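Local coordinates for protein acinetobacter secreted protease CpaA (PDB 6O38) that is a zinc-dependent protease secreted by Acinetobacter nosocomialis, bound here to its chaperone CpaB and probably exported by the type II secretion system, at residues Leu319-Gln324 with Val331-Asn336; Ala296-Pro299 with Thr305-Val308. All coordinates share one frame; numbering follows the deposited sequence.

Overall arrangement
Interactions 1 and 2 lie side by side, with their centres about 5 Å apart; segments 319-324, 331-336 and 305-308 belong to a region of the StcE beta-sandwich family. Both are buried and wholly apolar across their segments, although Pro299 in interaction 2 is partly exposed. Each packs a loop or mostly irregular segment on a longer strand: 319-324 on 331-336 in the first, 296-299 on 305-308 in the second. The two long strands are parallel neighbours, and backbone hydrogen bonds probably join them to each other, as they do the two covering segments. Apolar side chains therefore fill the middle, while backbone bonds tie each layer together.

Interaction 1: residues Leu319-Gln324 with Val331-Asn336; sequences LQLPAQ and VVIVSN
Val331 meets two residues of 319-324 at once, one with each methyl. Its CG1 lies 4.0 Å from Leu321 CD2, and the two side chains run at a slant to each other. Its CG2 methyl comes up against the CD-CG side of the Pro322 ring, 3.9 Å from Pro322 CD and 4.1 Å from Pro322 CG. The torsion about the valine CA-CB bond explains the division: CG1 stands anti to the backbone N (chi1 172°) and CG2 anti to the carbonyl carbon, which spreads the methyls over both neighbours.

Two residues further along the strand, Ile333 makes longer contacts. Its CD1 is 4.4 Å from Leu319 CD1 and equally far from Leu321 CD2, so one terminal methyl touches both leucines. The extended outer torsion of Ile333 (chi2 177°) carries CD1 out to them.

No hydrogen bond crosses between the segments. The nearest CA atoms, Leu319 to Ile333 at 10.0 Å and Leu321 to Val331 at 7.9 Å, are too far apart for strand pairing and fit two layers facing each other through side chains. This is consistent with the beta-sandwich of this StcE-like domain: strand 318-320 pairs with 341-344, whereas 330-335 lies between 305-310 and 358-364.

Polar backbone groups find partners within or beside these layers. Leu319 bonds to Tyr342 and Asn344, and Pro322 O accepts a hydrogen bond from Trp368 NE1. Phe361 touches both Leu321 and Ile333, and Leu310 touches both Leu319 and Ile333, adding further side chains to the apolar interior.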
ATOM      1  N   LEU A 319     -20.321  -2.111  25.381  1.00 37.83           N
ATOM      2  CA  LEU A 319     -19.057  -1.393  25.288  1.00 36.73           C
ATOM      3  C   LEU A 319     -19.322   0.096  25.432  1.00 36.60           C
ATOM      4  O   LEU A 319     -20.239   0.633  24.802  1.00 37.16           O
ATOM      5  CB  LEU A 319     -18.340  -1.673  23.964  1.00 36.28           C
ATOM      6  CG  LEU A 319     -17.744  -3.068  23.770  1.00 36.02           C
ATOM      7  CD1 LEU A 319     -17.034  -3.158  22.430  1.00 35.48           C
ATOM      8  CD2 LEU A 319     -16.791  -3.398  24.907  1.00 35.56           C
ATOM      9  N   GLN A 320     -18.515   0.756  26.254  1.00 36.98           N
ATOM     10  CA  GLN A 320     -18.591   2.197  26.448  1.00 36.74           C
ATOM     11  C   GLN A 320     -17.455   2.847  25.670  1.00 35.90           C
ATOM     12  O   GLN A 320     -16.283   2.528  25.895  1.00 35.35           O
ATOM     13  CB  GLN A 320     -18.499   2.549  27.934  1.00 36.88           C
ATOM     14  CG  GLN A 320     -18.698   4.024  28.255  1.00 37.09           C
ATOM     15  CD  GLN A 320     -20.160   4.430  28.273  1.00 38.21           C
ATOM     16  OE1 GLN A 320     -21.052   3.593  28.131  1.00 39.44           O
ATOM     17  NE2 GLN A 320     -20.413   5.722  28.452  1.00 38.37           N
ATOM     18  N   LEU A 321     -17.805   3.743  24.749  1.00 34.44           N
ATOM     19  CA  LEU A 321     -16.795   4.456  23.986  1.00 33.69           C
ATOM     20  C   LEU A 321     -15.925   5.287  24.931  1.00 33.14           C
ATOM     21  O   LEU A 321     -16.372   5.658  26.022  1.00 33.33           O
ATOM     22  CB  LEU A 321     -17.458   5.344  22.934  1.00 33.60           C
ATOM     23  CG  LEU A 321     -18.096   4.575  21.773  1.00 34.23           C
ATOM     24  CD1 LEU A 321     -18.747   5.518  20.775  1.00 34.09           C
ATOM     25  CD2 LEU A 321     -17.064   3.692  21.083  1.00 34.12           C
ATOM     26  N   PRO A 322     -14.678   5.571  24.549  1.00 32.88           N
ATOM     27  CA  PRO A 322     -13.743   6.214  25.483  1.00 32.67           C
ATOM     28  C   PRO A 322     -14.314   7.488  26.092  1.00 32.50           C
ATOM     29  O   PRO A 322     -14.900   8.324  25.403  1.00 32.21           O
ATOM     30  CB  PRO A 322     -12.521   6.509  24.608  1.00 32.34           C
ATOM     31  CG  PRO A 322     -12.569   5.465  23.550  1.00 32.31           C
ATOM     32  CD  PRO A 322     -14.025   5.218  23.275  1.00 32.70           C
ATOM     33  N   ALA A 323     -14.129   7.627  27.407  1.00 34.60           N
ATOM     34  CA  ALA A 323     -14.680   8.776  28.115  1.00 34.54           C
ATOM     35  C   ALA A 323     -13.917  10.054  27.803  1.00 34.20           C
ATOM     36  O   ALA A 323     -14.512  11.137  27.774  1.00 34.02           O
ATOM     37  CB  ALA A 323     -14.678   8.516  29.621  1.00 34.81           C
ATOM     38  N   GLN A 324     -12.612   9.956  27.565  1.00 35.41           N
ATOM     39  CA  GLN A 324     -11.785  11.116  27.265  1.00 35.05           C
ATOM     40  C   GLN A 324     -11.164  10.940  25.888  1.00 34.66           C
ATOM     41  O   GLN A 324     -10.532   9.915  25.610  1.00 35.29           O
ATOM     42  CB  GLN A 324     -10.700  11.313  28.327  1.00 35.73           C
ATOM     43  CG  GLN A 324     -11.226  11.997  29.578  1.00 36.28           C
ATOM     44  CD  GLN A 324     -10.301  11.850  30.769  1.00 37.45           C
ATOM     45  OE1 GLN A 324      -9.084  11.737  30.617  1.00 38.11           O
ATOM     46  NE2 GLN A 324     -10.882  11.800  31.963  1.00 37.84           N
ATOM     47  N   VAL A 331     -12.783   5.448  16.575  1.00 30.89           N
ATOM     48  CA  VAL A 331     -12.885   4.100  17.117  1.00 31.37           C
ATOM     49  C   VAL A 331     -13.545   3.222  16.065  1.00 31.83           C
ATOM     50  O   VAL A 331     -14.653   3.523  15.605  1.00 32.63           O
ATOM     51  CB  VAL A 331     -13.677   4.065  18.434  1.00 32.46           C
ATOM     52  CG1 VAL A 331     -13.924   2.628  18.864  1.00 32.95           C
ATOM     53  CG2 VAL A 331     -12.931   4.824  19.520  1.00 32.24           C
ATOM     54  N   VAL A 332     -12.866   2.145  15.685  1.00 33.61           N
ATOM     55  CA  VAL A 332     -13.393   1.159  14.748  1.00 34.22           C
ATOM     56  C   VAL A 332     -13.631  -0.132  15.514  1.00 34.82           C
ATOM     57  O   VAL A 332     -12.738  -0.617  16.218  1.00 34.24           O
ATOM     58  CB  VAL A 332     -12.435   0.931  13.566  1.00 33.59           C
ATOM     59  CG1 VAL A 332     -12.989  -0.137  12.635  1.00 34.44           C
ATOM     60  CG2 VAL A 332     -12.201   2.232  12.816  1.00 33.18           C
ATOM     61  N   ILE A 333     -14.834  -0.682  15.391  1.00 34.30           N
ATOM     62  CA  ILE A 333     -15.208  -1.904  16.089  1.00 34.98           C
ATOM     63  C   ILE A 333     -15.637  -2.936  15.057  1.00 35.66           C
ATOM     64  O   ILE A 333     -16.495  -2.658  14.211  1.00 36.43           O
ATOM     65  CB  ILE A 333     -16.327  -1.649  17.115  1.00 36.01           C
ATOM     66  CG1 ILE A 333     -15.886  -0.576  18.113  1.00 35.51           C
ATOM     67  CG2 ILE A 333     -16.680  -2.933  17.846  1.00 36.60           C
ATOM     68  CD1 ILE A 333     -16.943  -0.200  19.119  1.00 36.79           C
ATOM     69  N   VAL A 334     -15.029  -4.118  15.121  1.00 38.68           N
ATOM     70  CA  VAL A 334     -15.392  -5.241  14.269  1.00 39.40           C
ATOM     71  C   VAL A 334     -15.881  -6.365  15.170  1.00 40.13           C
ATOM     72  O   VAL A 334     -15.421  -6.521  16.308  1.00 39.64           O
ATOM     73  CB  VAL A 334     -14.223  -5.706  13.369  1.00 38.65           C
ATOM     74  CG1 VAL A 334     -13.402  -4.512  12.902  1.00 37.83           C
ATOM     75  CG2 VAL A 334     -13.343  -6.720  14.079  1.00 38.26           C
ATOM     76  N   SER A 335     -16.848  -7.130  14.671  1.00 42.14           N
ATOM     77  CA  SER A 335     -17.480  -8.182  15.456  1.00 42.94           C
ATOM     78  C   SER A 335     -17.544  -9.458  14.632  1.00 43.47           C
ATOM     79  O   SER A 335     -18.115  -9.465  13.536  1.00 44.07           O
ATOM     80  CB  SER A 335     -18.884  -7.769  15.907  1.00 44.12           C
ATOM     81  OG  SER A 335     -19.508  -8.810  16.639  1.00 44.86           O
ATOM     82  N   ASN A 336     -16.956 -10.530  15.161  1.00 46.00           N
ATOM     83  CA  ASN A 336     -17.129 -11.871  14.616  1.00 46.78           C
ATOM     84  C   ASN A 336     -17.764 -12.804  15.640  1.00 47.53           C
ATOM     85  O   ASN A 336     -17.682 -14.027  15.498  1.00 48.11           O
ATOM     86  CB  ASN A 336     -15.792 -12.433  14.132  1.00 46.17           C
ATOM     87  CG  ASN A 336     -15.257 -11.698  12.919  1.00 45.94           C
ATOM     88  OD1 ASN A 336     -15.709 -11.920  11.795  1.00 46.84           O
ATOM     89  ND2 ASN A 336     -14.294 -10.810  13.142  1.00 44.90           N
TER

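Interaction 2: residues Ala296-Pro299 with Thr305-Val308; sequences AILP and TLKV
Val308 N makes a probable hydrogen bond to Val332 O that ties strand 305-310 to its neighbour, while the Val308 side chain turns to the loop segment 296-299. There its CG2 methyl meets Leu298 CD2 tip to tip at 3.8 Å, the closest approach of the contact. With chi1 at 178°, CG2 is the methyl beside the backbone N, and it is the one that points at Leu298.

Leu298 touches the strand with both of its branches. While CD2 takes Val308, its other methyl, CD1, is 4.4 Å from Leu306 CD2. That same Leu306 methyl is also 4.4 Å from Pro299 CD, so it meets the end of Leu298 and the flank of the proline ring together.

The segments share no hydrogen bond, and their nearest CA atoms, Leu298 and Val308, are 9.0 Å apart, a separation spanned by side chains alone. The loop backbone is instead held beside the short strand 318-320: Leu298 N probably bonds to Gln320 O, and Ala296 also bonds to Gln320. Such packing is consistent with one layer of the beta-sandwich facing another.

The loop thus lies over one face of strand 305-310, which itself runs parallel to and between strands 277-288 and 330-335; Lys307, which makes no contact with the loop, forms a salt bridge through NZ with Glu410 OE2 of helix 391-411.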
ATOM      1  N   ALA A 296     -14.954  -3.389  29.341  1.00 36.65           N
ATOM      2  CA  ALA A 296     -16.324  -2.912  29.172  1.00 37.08           C
ATOM      3  C   ALA A 296     -16.355  -1.416  28.890  1.00 36.71           C
ATOM      4  O   ALA A 296     -17.176  -0.941  28.096  1.00 36.89           O
ATOM      5  CB  ALA A 296     -17.153  -3.243  30.412  1.00 37.78           C
ATOM      6  N   ILE A 297     -15.468  -0.659  29.528  1.00 36.82           N
ATOM      7  CA  ILE A 297     -15.279   0.758  29.244  1.00 36.53           C
ATOM      8  C   ILE A 297     -13.978   0.885  28.465  1.00 35.83           C
ATOM      9  O   ILE A 297     -12.899   0.589  28.993  1.00 35.54           O
ATOM     10  CB  ILE A 297     -15.250   1.602  30.526  1.00 36.69           C
ATOM     11  CG1 ILE A 297     -16.563   1.444  31.297  1.00 37.30           C
ATOM     12  CG2 ILE A 297     -14.987   3.064  30.195  1.00 36.41           C
ATOM     13  CD1 ILE A 297     -16.677   2.347  32.505  1.00 37.41           C
ATOM     14  N   LEU A 298     -14.077   1.319  27.211  1.00 35.09           N
ATOM     15  CA  LEU A 298     -12.900   1.405  26.363  1.00 34.39           C
ATOM     16  C   LEU A 298     -11.927   2.443  26.921  1.00 34.11           C
ATOM     17  O   LEU A 298     -12.344   3.449  27.503  1.00 34.49           O
ATOM     18  CB  LEU A 298     -13.297   1.763  24.933  1.00 34.25           C
ATOM     19  CG  LEU A 298     -14.064   0.676  24.174  1.00 34.62           C
ATOM     20  CD1 LEU A 298     -14.429   1.144  22.774  1.00 34.62           C
ATOM     21  CD2 LEU A 298     -13.260  -0.615  24.120  1.00 34.34           C
ATOM     22  N   PRO A 299     -10.624   2.221  26.766  1.00 34.95           N
ATOM     23  CA  PRO A 299      -9.645   3.114  27.392  1.00 35.00           C
ATOM     24  C   PRO A 299      -9.630   4.485  26.736  1.00 34.93           C
ATOM     25  O   PRO A 299     -10.008   4.662  25.577  1.00 34.53           O
ATOM     26  CB  PRO A 299      -8.315   2.384  27.179  1.00 34.57           C
ATOM     27  CG  PRO A 299      -8.537   1.571  25.947  1.00 33.97           C
ATOM     28  CD  PRO A 299      -9.977   1.138  26.004  1.00 34.42           C
ATOM     29  N   THR A 305      -6.323   6.679  16.709  1.00 33.32           N
ATOM     30  CA  THR A 305      -7.291   5.655  16.338  1.00 33.65           C
ATOM     31  C   THR A 305      -7.180   4.446  17.255  1.00 33.99           C
ATOM     32  O   THR A 305      -6.086   4.065  17.686  1.00 33.84           O
ATOM     33  CB  THR A 305      -7.085   5.206  14.881  1.00 33.55           C
ATOM     34  OG1 THR A 305      -6.927   6.354  14.041  1.00 33.42           O
ATOM     35  CG2 THR A 305      -8.268   4.384  14.390  1.00 34.14           C
ATOM     36  N   LEU A 306      -8.333   3.838  17.538  1.00 33.16           N
ATOM     37  CA  LEU A 306      -8.416   2.618  18.327  1.00 33.69           C
ATOM     38  C   LEU A 306      -9.346   1.649  17.615  1.00 34.08           C
ATOM     39  O   LEU A 306     -10.460   2.028  17.236  1.00 34.58           O
ATOM     40  CB  LEU A 306      -8.936   2.905  19.743  1.00 34.48           C
ATOM     41  CG  LEU A 306      -9.399   1.692  20.559  1.00 35.24           C
ATOM     42  CD1 LEU A 306      -8.215   0.864  21.034  1.00 34.99           C
ATOM     43  CD2 LEU A 306     -10.268   2.119  21.737  1.00 36.29           C
ATOM     44  N   LYS A 307      -8.898   0.410  17.432  1.00 36.01           N
ATOM     45  CA  LYS A 307      -9.691  -0.618  16.770  1.00 36.54           C
ATOM     46  C   LYS A 307      -9.907  -1.780  17.727  1.00 37.04           C
ATOM     47  O   LYS A 307      -8.948  -2.303  18.300  1.00 36.73           O
ATOM     48  CB  LYS A 307      -9.036  -1.100  15.477  1.00 36.35           C
ATOM     49  CG  LYS A 307      -9.957  -1.996  14.645  1.00 37.28           C
ATOM     50  CD  LYS A 307      -9.379  -2.295  13.271  1.00 37.39           C
ATOM     51  CE  LYS A 307      -9.362  -1.056  12.390  1.00 37.12           C
ATOM     52  NZ  LYS A 307      -8.884  -1.388  11.023  1.00 37.38           N
ATOM     53  N   VAL A 308     -11.163  -2.182  17.895  1.00 37.17           N
ATOM     54  CA  VAL A 308     -11.550  -3.247  18.813  1.00 37.85           C
ATOM     55  C   VAL A 308     -12.121  -4.395  17.994  1.00 38.42           C
ATOM     56  O   VAL A 308     -12.988  -4.179  17.139  1.00 38.95           O
ATOM     57  CB  VAL A 308     -12.574  -2.755  19.851  1.00 38.61           C
ATOM     58  CG1 VAL A 308     -12.984  -3.895  20.762  1.00 39.44           C
ATOM     59  CG2 VAL A 308     -11.994  -1.596  20.648  1.00 38.18           C
TER